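Local atomic coordinates of internalin C2 (Listeria monocytogenes serotype 4b str. F2365, PDB entry 4FHO), a protein that belongs to the leucine-rich-repeat internalins of Listeria, and probably takes part in adhesion to or invasion of host cells. Residues A[183-188]-A[203-208]; A[192-197]-A[211-216]. All coordinates share one frame; numbering follows the deposited sequence.

Both interactions join the same neighbouring turns of the leucine-rich-repeat solenoid, near its C-terminal end. Interaction 1 pairs strands 183-185 and 205-207 in the long parallel sheet. Interaction 2 packs the loops that follow these strands, 192-197 and 211-216. Along the chain the segments alternate: 183-188, 192-197, 203-208, 211-216. The two centres lie about 12 Å apart, and the contacts touch. Asn211 ND2 approaches Ala186 O at 2.9 Å, probably as a hydrogen bond. Leu184 packs on Leu197 and Leu208 on Ile213. Strand pairing and loop packing thus stack one coil on the next, in the sheet and again in the loops after it.

Interaction 1 of 2, residues A[183-188]-A[203-208]; sequences TLRADD and LIEVHL. With SO4 (sulfate ion), chain C.
Strands 183-185 and 205-207 are adjacent parallel strands of the leucine-rich-repeat solenoid, in register as Thr183-Glu205, Leu184-Val206 and Arg185-His207. Three backbone bonds join them. Leu184 N gives to Glu205 O at 3.0 Å, and His207 N gives to Leu184 O at 2.9 Å. Both meet the acceptor nearly along its C=O axis. Ala186 N continues the pairing just past the strand, reaching His207 O at 2.7 Å in the carbonyl plane. Ala186 O accepts from the side-chain amides of Asn189 and Asn211. The other edge of 183-185 bonds to the previous strand, 161-163.

Leu184 and Val206 are buried on one face. Thr183, Arg185, Glu205 and His207 share the other. Arg185 forms a salt bridge with Glu205. Its chain is extended from CG to NE, and it presents NE and NH2 side-on to a single oxygen, OE2. Arg185 NE lies 2.8 Å from Glu205 OE2, and NH2 meets the syn lone pair of that atom. This grip holds the guanidinium and carboxylate planes 16° apart. The NH1 and NH2 side of Arg185 holds a sulfate, probably from the crystallisation liquor, which adds bonds in the crystal: Arg185 NH1 bonds to its O2 at 2.8 Å, NH2 to its O4.

His207 runs alongside Arg185, its ring plane only 4° from the guanidinium plane. The charges of Arg185 and Asp187 would probably pull its ionisation in opposite directions. Asp187 OD1 accepts from Lys209 N. A water donates to Asp187 OD2 at 2.9 Å and lies 3.0 Å from His207 ND1, in the ring plane.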
loop_
_atom_site.group_PDB
_atom_site.type_symbol
_atom_site.label_atom_id
_atom_site.label_comp_id
_atom_site.label_asym_id
_atom_site.label_seq_id
_atom_site.Cartn_x
_atom_site.Cartn_y
_atom_site.Cartn_z
ATOM N N THR A 183 -4.367 11.722 -10.364
ATOM C CA THR A 183 -5.271 11.922 -9.232
ATOM C C THR A 183 -4.496 12.253 -7.966
ATOM O O THR A 183 -3.562 11.519 -7.585
ATOM C CB THR A 183 -6.153 10.685 -8.996
ATOM O OG1 THR A 183 -6.904 10.407 -10.183
ATOM C CG2 THR A 183 -7.099 10.899 -7.808
ATOM N N LEU A 184 -4.862 13.374 -7.341
ATOM C CA LEU A 184 -4.420 13.716 -5.999
ATOM C C LEU A 184 -5.667 13.898 -5.166
ATOM O O LEU A 184 -6.431 14.824 -5.404
ATOM C CB LEU A 184 -3.577 14.989 -5.953
ATOM C CG LEU A 184 -3.124 15.432 -4.551
ATOM C CD1 LEU A 184 -2.234 14.373 -3.903
ATOM C CD2 LEU A 184 -2.411 16.772 -4.577
ATOM N N ARG A 185 -5.860 13.021 -4.182
ATOM C CA ARG A 185 -6.953 13.141 -3.234
ATOM C C ARG A 185 -6.369 13.506 -1.880
ATOM O O ARG A 185 -5.608 12.725 -1.309
ATOM C CB ARG A 185 -7.732 11.846 -3.166
ATOM C CG ARG A 185 -8.573 11.622 -4.407
ATOM C CD ARG A 185 -9.365 10.357 -4.244
ATOM N NE ARG A 185 -10.302 10.171 -5.338
ATOM C CZ ARG A 185 -11.229 9.219 -5.385
ATOM N NH1 ARG A 185 -11.363 8.315 -4.403
ATOM N NH2 ARG A 185 -12.021 9.152 -6.442
ATOM N N ALA A 186 -6.706 14.702 -1.396
ATOM C CA ALA A 186 -6.109 15.276 -0.189
ATOM C C ALA A 186 -7.114 16.020 0.690
ATOM O O ALA A 186 -6.732 16.965 1.385
ATOM C CB ALA A 186 -4.940 16.175 -0.571
ATOM N N ASP A 187 -8.370 15.539 0.721
ATOM C CA ASP A 187 -9.413 16.142 1.584
ATOM C C ASP A 187 -9.016 16.007 3.066
ATOM O O ASP A 187 -8.541 14.958 3.464
ATOM C CB ASP A 187 -10.791 15.473 1.396
ATOM C CG ASP A 187 -11.445 15.781 0.045
ATOM O OD1 ASP A 187 -10.988 16.686 -0.675
ATOM O OD2 ASP A 187 -12.461 15.123 -0.296
ATOM N N ASP A 188 -9.217 17.070 3.850
ATOM C CA ASP A 188 -9.061 17.048 5.316
ATOM C C ASP A 188 -7.580 16.867 5.699
ATOM O O ASP A 188 -7.142 15.820 6.149
ATOM C CB ASP A 188 -10.034 16.035 5.980
ATOM C CG ASP A 188 -10.139 16.197 7.509
ATOM O OD1 ASP A 188 -9.420 17.005 8.136
ATOM O OD2 ASP A 188 -10.942 15.458 8.107
ATOM N N LEU A 203 -2.711 16.217 -14.127
ATOM C CA LEU A 203 -3.762 16.143 -13.099
ATOM C C LEU A 203 -5.149 16.256 -13.727
ATOM O O LEU A 203 -5.438 17.218 -14.468
ATOM C CB LEU A 203 -3.598 17.212 -12.003
ATOM C CG LEU A 203 -2.573 16.997 -10.898
ATOM C CD1 LEU A 203 -2.457 18.271 -10.081
ATOM C CD2 LEU A 203 -2.979 15.825 -10.009
ATOM N N ILE A 204 -5.959 15.226 -13.478
ATOM C CA ILE A 204 -7.351 15.150 -13.890
ATOM C C ILE A 204 -8.285 15.478 -12.716
ATOM O O ILE A 204 -9.250 16.235 -12.883
ATOM C CB ILE A 204 -7.694 13.750 -14.468
ATOM C CG1 ILE A 204 -6.736 13.372 -15.611
ATOM C CG2 ILE A 204 -9.138 13.722 -14.967
ATOM C CD1 ILE A 204 -7.022 12.014 -16.230
ATOM N N GLU A 205 -7.998 14.919 -11.547
ATOM C CA GLU A 205 -8.876 14.981 -10.373
ATOM C C GLU A 205 -8.040 15.421 -9.180
ATOM O O GLU A 205 -7.071 14.747 -8.829
ATOM C CB GLU A 205 -9.507 13.603 -10.138
ATOM C CG GLU A 205 -10.291 13.418 -8.841
ATOM C CD GLU A 205 -11.006 12.076 -8.785
ATOM O OE1 GLU A 205 -11.917 11.860 -9.606
ATOM O OE2 GLU A 205 -10.674 11.235 -7.920
ATOM N N VAL A 206 -8.399 16.560 -8.586
ATOM C CA VAL A 206 -7.738 17.098 -7.404
ATOM C C VAL A 206 -8.792 17.312 -6.326
ATOM O O VAL A 206 -9.686 18.113 -6.500
ATOM C CB VAL A 206 -6.979 18.390 -7.706
ATOM C CG1 VAL A 206 -6.148 18.824 -6.500
ATOM C CG2 VAL A 206 -6.050 18.185 -8.891
ATOM N N HIS A 207 -8.719 16.572 -5.228
ATOM C CA HIS A 207 -9.672 16.712 -4.126
ATOM C C HIS A 207 -8.966 17.411 -2.990
ATOM O O HIS A 207 -8.031 16.858 -2.393
ATOM C CB HIS A 207 -10.250 15.362 -3.702
ATOM C CG HIS A 207 -11.286 14.780 -4.644
ATOM N ND1 HIS A 207 -11.998 13.677 -4.323
ATOM C CD2 HIS A 207 -11.715 15.167 -5.892
ATOM C CE1 HIS A 207 -12.836 13.384 -5.330
ATOM N NE2 HIS A 207 -12.672 14.301 -6.283
ATOM N N LEU A 208 -9.400 18.636 -2.681
ATOM C CA LEU A 208 -8.784 19.483 -1.645
ATOM C C LEU A 208 -9.809 20.080 -0.669
ATOM O O LEU A 208 -9.584 21.150 -0.137
ATOM C CB LEU A 208 -7.943 20.581 -2.316
ATOM C CG LEU A 208 -6.676 20.142 -3.069
ATOM C CD1 LEU A 208 -6.178 21.274 -3.957
ATOM C CD2 LEU A 208 -5.561 19.693 -2.155
HETATM S S SO4 C . -13.768 5.792 -5.154
HETATM O O1 SO4 C . -15.173 6.257 -4.994
HETATM O O2 SO4 C . -13.016 6.049 -3.902
HETATM O O3 SO4 C . -13.731 4.337 -5.453
HETATM O O4 SO4 C . -13.143 6.531 -6.275
HETATM O O HOH W 1 -12.018 12.527 -1.573
#

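Interaction 2 of 2, residues A[192-197]-A[211-216]; sequences SDISPL and NQISDV
Apolar packing centres on Ile194, whose CB is directed toward 211-216. Its CG1 takes the crowded position between the backbone N and the carbonyl carbon (chi1 61°). This leaves CG2 beside the backbone N, where it meets the tip of Ile213: Ile194 CG2 lies 3.6 Å from Ile213 CD1. The two side chains cross at about a right angle. Ile194 CD1 also reaches Val216 CG1, more loosely, at 4.3 Å. Leu219 touches Ile194, and Leu230 touches Ile213.

The backbones run close at Ser192. Its CA makes a CA-H...O contact with Gln212 O at 3.2 Å, and its CB lies against the same oxygen. The segments belong to corresponding loops of successive leucine-rich repeats, so the contact stacks one coil of the solenoid on another near the surface.

No direct hydrogen bond crosses between the segments. A water bridges them instead, donating to both carbonyls: it lies 3.0 Å from Ser192 O and 2.9 Å from Asp215 O. Just before Ser192 the coils do bond directly: Asn211 OD1 accepts from Ile191 N, and Gln212 NE2 gives to Asn189 O.

Within one loop, Asp193 OD1 accepts from Ser195 N at 2.9 Å, from above the carboxylate plane, making an Asx turn. Asp193 OD1 also takes Ser195 OG, 2.7 Å away, on its syn lone pair. The 3-10 segment 195-197 starts here. One repeat on, Asp215 OD1 is likewise hydrogen-bonded to Ser217 OG.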
loop_
_atom_site.group_PDB
_atom_site.type_symbol
_atom_site.label_atom_id
_atom_site.label_comp_id
_atom_site.label_asym_id
_atom_site.label_seq_id
_atom_site.Cartn_x
_atom_site.Cartn_y
_atom_site.Cartn_z
ATOM N N SER A 192 -2.390 24.843 2.749
ATOM C CA SER A 192 -2.716 26.241 2.372
ATOM C C SER A 192 -2.117 26.742 1.061
ATOM O O SER A 192 -2.699 27.616 0.436
ATOM C CB SER A 192 -2.337 27.204 3.506
ATOM O OG SER A 192 -0.993 27.026 3.897
ATOM N N ASP A 193 -0.951 26.228 0.681
ATOM C CA ASP A 193 -0.255 26.608 -0.546
ATOM C C ASP A 193 -0.391 25.400 -1.457
ATOM O O ASP A 193 -0.004 24.320 -1.066
ATOM C CB ASP A 193 1.226 26.897 -0.217
ATOM C CG ASP A 193 2.003 27.520 -1.370
ATOM O OD1 ASP A 193 1.565 27.467 -2.534
ATOM O OD2 ASP A 193 3.086 28.077 -1.095
ATOM N N ILE A 194 -0.958 25.580 -2.649
ATOM C CA ILE A 194 -0.986 24.529 -3.692
ATOM C C ILE A 194 -0.112 24.866 -4.918
ATOM O O ILE A 194 -0.261 24.240 -5.968
ATOM C CB ILE A 194 -2.439 24.128 -4.103
ATOM C CG1 ILE A 194 -3.231 25.298 -4.688
ATOM C CG2 ILE A 194 -3.178 23.556 -2.904
ATOM C CD1 ILE A 194 -4.453 24.847 -5.464
ATOM N N SER A 195 0.839 25.798 -4.755
ATOM C CA SER A 195 1.828 26.141 -5.799
ATOM C C SER A 195 2.533 24.944 -6.436
ATOM O O SER A 195 2.667 24.926 -7.658
ATOM C CB SER A 195 2.868 27.152 -5.289
ATOM O OG SER A 195 2.239 28.377 -4.967
ATOM N N PRO A 196 2.932 23.925 -5.631
ATOM C CA PRO A 196 3.524 22.704 -6.209
ATOM C C PRO A 196 2.742 22.002 -7.317
ATOM O O PRO A 196 3.361 21.380 -8.177
ATOM C CB PRO A 196 3.652 21.779 -4.994
ATOM C CG PRO A 196 3.941 22.716 -3.887
ATOM C CD PRO A 196 3.104 23.931 -4.160
ATOM N N LEU A 197 1.412 22.112 -7.297
ATOM C CA LEU A 197 0.546 21.425 -8.262
ATOM C C LEU A 197 0.649 21.990 -9.682
ATOM O O LEU A 197 0.316 21.285 -10.629
ATOM C CB LEU A 197 -0.920 21.400 -7.771
ATOM C CG LEU A 197 -1.209 20.845 -6.351
ATOM C CD1 LEU A 197 -2.707 20.669 -6.140
ATOM C CD2 LEU A 197 -0.482 19.545 -6.033
ATOM N N ASN A 211 -9.421 21.995 3.581
ATOM C CA ASN A 211 -8.067 22.509 3.707
ATOM C C ASN A 211 -8.205 24.028 3.874
ATOM O O ASN A 211 -9.320 24.522 4.013
ATOM C CB ASN A 211 -7.255 22.088 2.482
ATOM C CG ASN A 211 -6.766 20.658 2.573
ATOM O OD1 ASN A 211 -5.849 20.342 3.352
ATOM N ND2 ASN A 211 -7.359 19.781 1.775
ATOM N N GLN A 212 -7.090 24.755 3.908
ATOM C CA GLN A 212 -7.086 26.195 4.209
ATOM C C GLN A 212 -6.469 26.958 3.038
ATOM O O GLN A 212 -5.469 27.648 3.196
ATOM C CB GLN A 212 -6.336 26.453 5.534
ATOM C CG GLN A 212 -6.965 25.745 6.736
ATOM C CD GLN A 212 -6.339 24.393 7.044
ATOM O OE1 GLN A 212 -5.162 24.319 7.408
ATOM N NE2 GLN A 212 -7.127 23.316 6.925
ATOM N N ILE A 213 -7.112 26.839 1.875
ATOM C CA ILE A 213 -6.596 27.326 0.588
ATOM C C ILE A 213 -7.292 28.640 0.198
ATOM O O ILE A 213 -8.520 28.705 0.178
ATOM C CB ILE A 213 -6.780 26.256 -0.516
ATOM C CG1 ILE A 213 -5.912 25.020 -0.213
ATOM C CG2 ILE A 213 -6.425 26.809 -1.892
ATOM C CD1 ILE A 213 -6.274 23.784 -1.007
ATOM N N SER A 214 -6.492 29.672 -0.087
ATOM C CA SER A 214 -6.948 30.999 -0.552
ATOM C C SER A 214 -6.722 31.242 -2.051
ATOM O O SER A 214 -7.554 31.882 -2.702
ATOM C CB SER A 214 -6.201 32.112 0.201
ATOM O OG SER A 214 -6.549 32.152 1.572
ATOM N N ASP A 215 -5.597 30.749 -2.577
ATOM C CA ASP A 215 -5.104 31.075 -3.919
ATOM C C ASP A 215 -5.120 29.801 -4.768
ATOM O O ASP A 215 -4.377 28.866 -4.476
ATOM C CB ASP A 215 -3.678 31.643 -3.785
ATOM C CG ASP A 215 -3.067 32.103 -5.113
ATOM O OD1 ASP A 215 -3.765 32.194 -6.147
ATOM O OD2 ASP A 215 -1.847 32.391 -5.104
ATOM N N VAL A 216 -5.978 29.767 -5.795
ATOM C CA VAL A 216 -6.034 28.642 -6.764
ATOM C C VAL A 216 -5.402 28.952 -8.140
ATOM O O VAL A 216 -5.562 28.170 -9.082
ATOM C CB VAL A 216 -7.473 28.054 -6.898
ATOM C CG1 VAL A 216 -7.890 27.421 -5.577
ATOM C CG2 VAL A 216 -8.484 29.095 -7.359
HETATM O O HOH W 2 -2.513 28.746 -2.321
#